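Local structure of N-acetylglucosamine-specific lectin (6A7S) at the interface of chains A and B. The protein binds N-acetylglucosamine and N-acetylgalactosamine as a Ca2+-independent C-type lectin, its two identical chains joined by disulfides. Numbering follows the deposited sequence. Chains: chain A/B, N-acetylglucosamine-specific lectin.

The interface of chains A and B. Residues chain A 35-36, 67-68, 70; chain B 22, 157-158.
A:Cys68 and B:Cys22 show how a covalent link can join two lectin chains where, in this patch, no direct polar bond crosses. Their sulfurs form an interchain disulfide, SG to SG 2.2 Å, and the two-fold axis of the dimer supplies its twin with the chains exchanged. The bond ties the first modelled residue of one chain to the loop just ahead of helix 69-79 of the other. About the S-S bond the two CB atoms are twisted by -109°, a left-handed turn. A:Cys68 holds SG between its backbone N and carbonyl carbon (chi1 59°), the rotation that brings it to the partner's sulfur. Its CB, set by the backbone, rests against CA of B:Ser158 at 3.6 Å.

A:Lys70, in the first turn of the helix, flanks the disulfide. Traced from CB, its chain runs through CG, nearly extended, to CD, which lies alongside the carbonyl O of B:Cys157 at 3.7 Å and also approaches the O of B:Cys22. CE continues along the same carbonyl and meets CB of B:Cys157 at 4.1 Å. The chain then bends at its last torsion, which turns the terminal amine NZ aside. CD and CE make the contact, with NZ pointing away from B:Cys157. The carbonyl O of B:Cys22 sits above and just beyond the CZ end of the A:Phe35 ring, CZ to O 3.5 Å.

No polar atom bonds directly across this patch, so water mediates instead. One molecule accepts from the backbone N of A:Lys70 and lies 2.8 Å from the carbonyl O of B:Cys157, connecting the start of the helix to the partner's C-terminal tail. On the other flank of the disulfide, a second water joins two backbone carbonyls that could not bond to each other: it lies 2.8 Å from O of A:Glu67 and 2.7 Å from O of B:Ser158.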
loop_
_atom_site.group_PDB
_atom_site.type_symbol
_atom_site.label_atom_id
_atom_site.label_comp_id
_atom_site.label_asym_id
_atom_site.label_seq_id
_atom_site.Cartn_x
_atom_site.Cartn_y
_atom_site.Cartn_z
ATOM N N PHE A 35 -9.393 -7.686 1.046
ATOM C CA PHE A 35 -9.689 -6.440 1.723
ATOM C C PHE A 35 -8.662 -5.394 1.316
ATOM O O PHE A 35 -7.464 -5.613 1.452
ATOM C CB PHE A 35 -9.638 -6.556 3.253
ATOM C CG PHE A 35 -9.753 -5.222 3.935
ATOM C CD1 PHE A 35 -10.996 -4.654 4.140
ATOM C CD2 PHE A 35 -8.619 -4.468 4.234
ATOM C CE1 PHE A 35 -11.120 -3.380 4.677
ATOM C CE2 PHE A 35 -8.743 -3.189 4.763
ATOM C CZ PHE A 35 -9.992 -2.663 5.017
ATOM N N GLY A 36 -9.149 -4.222 0.891
ATOM C CA GLY A 36 -8.303 -3.027 0.923
ATOM C C GLY A 36 -7.082 -3.119 0.045
ATOM O O GLY A 36 -6.040 -2.534 0.365
ATOM N N GLU A 67 -1.177 -1.578 8.096
ATOM C CA GLU A 67 -0.817 -0.174 7.838
ATOM C C GLU A 67 -1.906 0.771 8.326
ATOM O O GLU A 67 -1.657 1.970 8.380
ATOM C CB GLU A 67 -0.582 0.116 6.350
ATOM C CG GLU A 67 0.726 -0.471 5.844
ATOM C CD GLU A 67 0.758 -1.970 5.620
ATOM O OE1 GLU A 67 -0.338 -2.658 5.413
ATOM O OE2 GLU A 67 1.881 -2.499 5.659
ATOM N N CYS A 68 -3.095 0.260 8.648
ATOM C CA CYS A 68 -4.154 1.201 8.964
ATOM C C CYS A 68 -5.307 0.572 9.760
ATOM O O CYS A 68 -5.456 -0.642 9.795
ATOM C CB CYS A 68 -4.723 1.733 7.672
ATOM S SG CYS A 68 -5.361 0.364 6.708
ATOM N N LYS A 70 -8.400 0.518 9.369
ATOM C CA LYS A 70 -9.448 -0.273 8.658
ATOM C C LYS A 70 -9.027 -1.734 8.422
ATOM O O LYS A 70 -9.855 -2.631 8.461
ATOM C CB LYS A 70 -9.778 0.394 7.330
ATOM C CG LYS A 70 -10.626 1.641 7.497
ATOM C CD LYS A 70 -10.900 2.346 6.189
ATOM C CE LYS A 70 -11.316 3.777 6.397
ATOM N NZ LYS A 70 -12.737 3.795 6.790
ATOM N N CYS B 22 -6.042 0.742 1.774
ATOM C CA CYS B 22 -6.927 0.216 2.786
ATOM C C CYS B 22 -8.353 0.583 2.415
ATOM O O CYS B 22 -9.282 0.257 3.149
ATOM C CB CYS B 22 -6.525 0.772 4.148
ATOM S SG CYS B 22 -4.808 0.353 4.562
ATOM N N CYS B 157 -7.063 5.686 2.254
ATOM C CA CYS B 157 -7.948 5.488 3.414
ATOM C C CYS B 157 -7.203 4.904 4.632
ATOM O O CYS B 157 -7.775 4.070 5.367
ATOM C CB CYS B 157 -9.054 4.503 3.102
ATOM S SG CYS B 157 -10.099 4.979 1.719
ATOM N N SER B 158 -5.939 5.295 4.807
ATOM C CA SER B 158 -5.062 4.753 5.798
ATOM C C SER B 158 -5.167 5.618 7.061
ATOM O O SER B 158 -4.406 5.426 8.007
ATOM C CB SER B 158 -3.650 4.601 5.300
ATOM O OG SER B 158 -3.153 5.837 4.848
HETATM O O HOH W 1 -7.665 3.094 7.954
HETATM O O HOH W 2 -1.928 4.716 8.720
#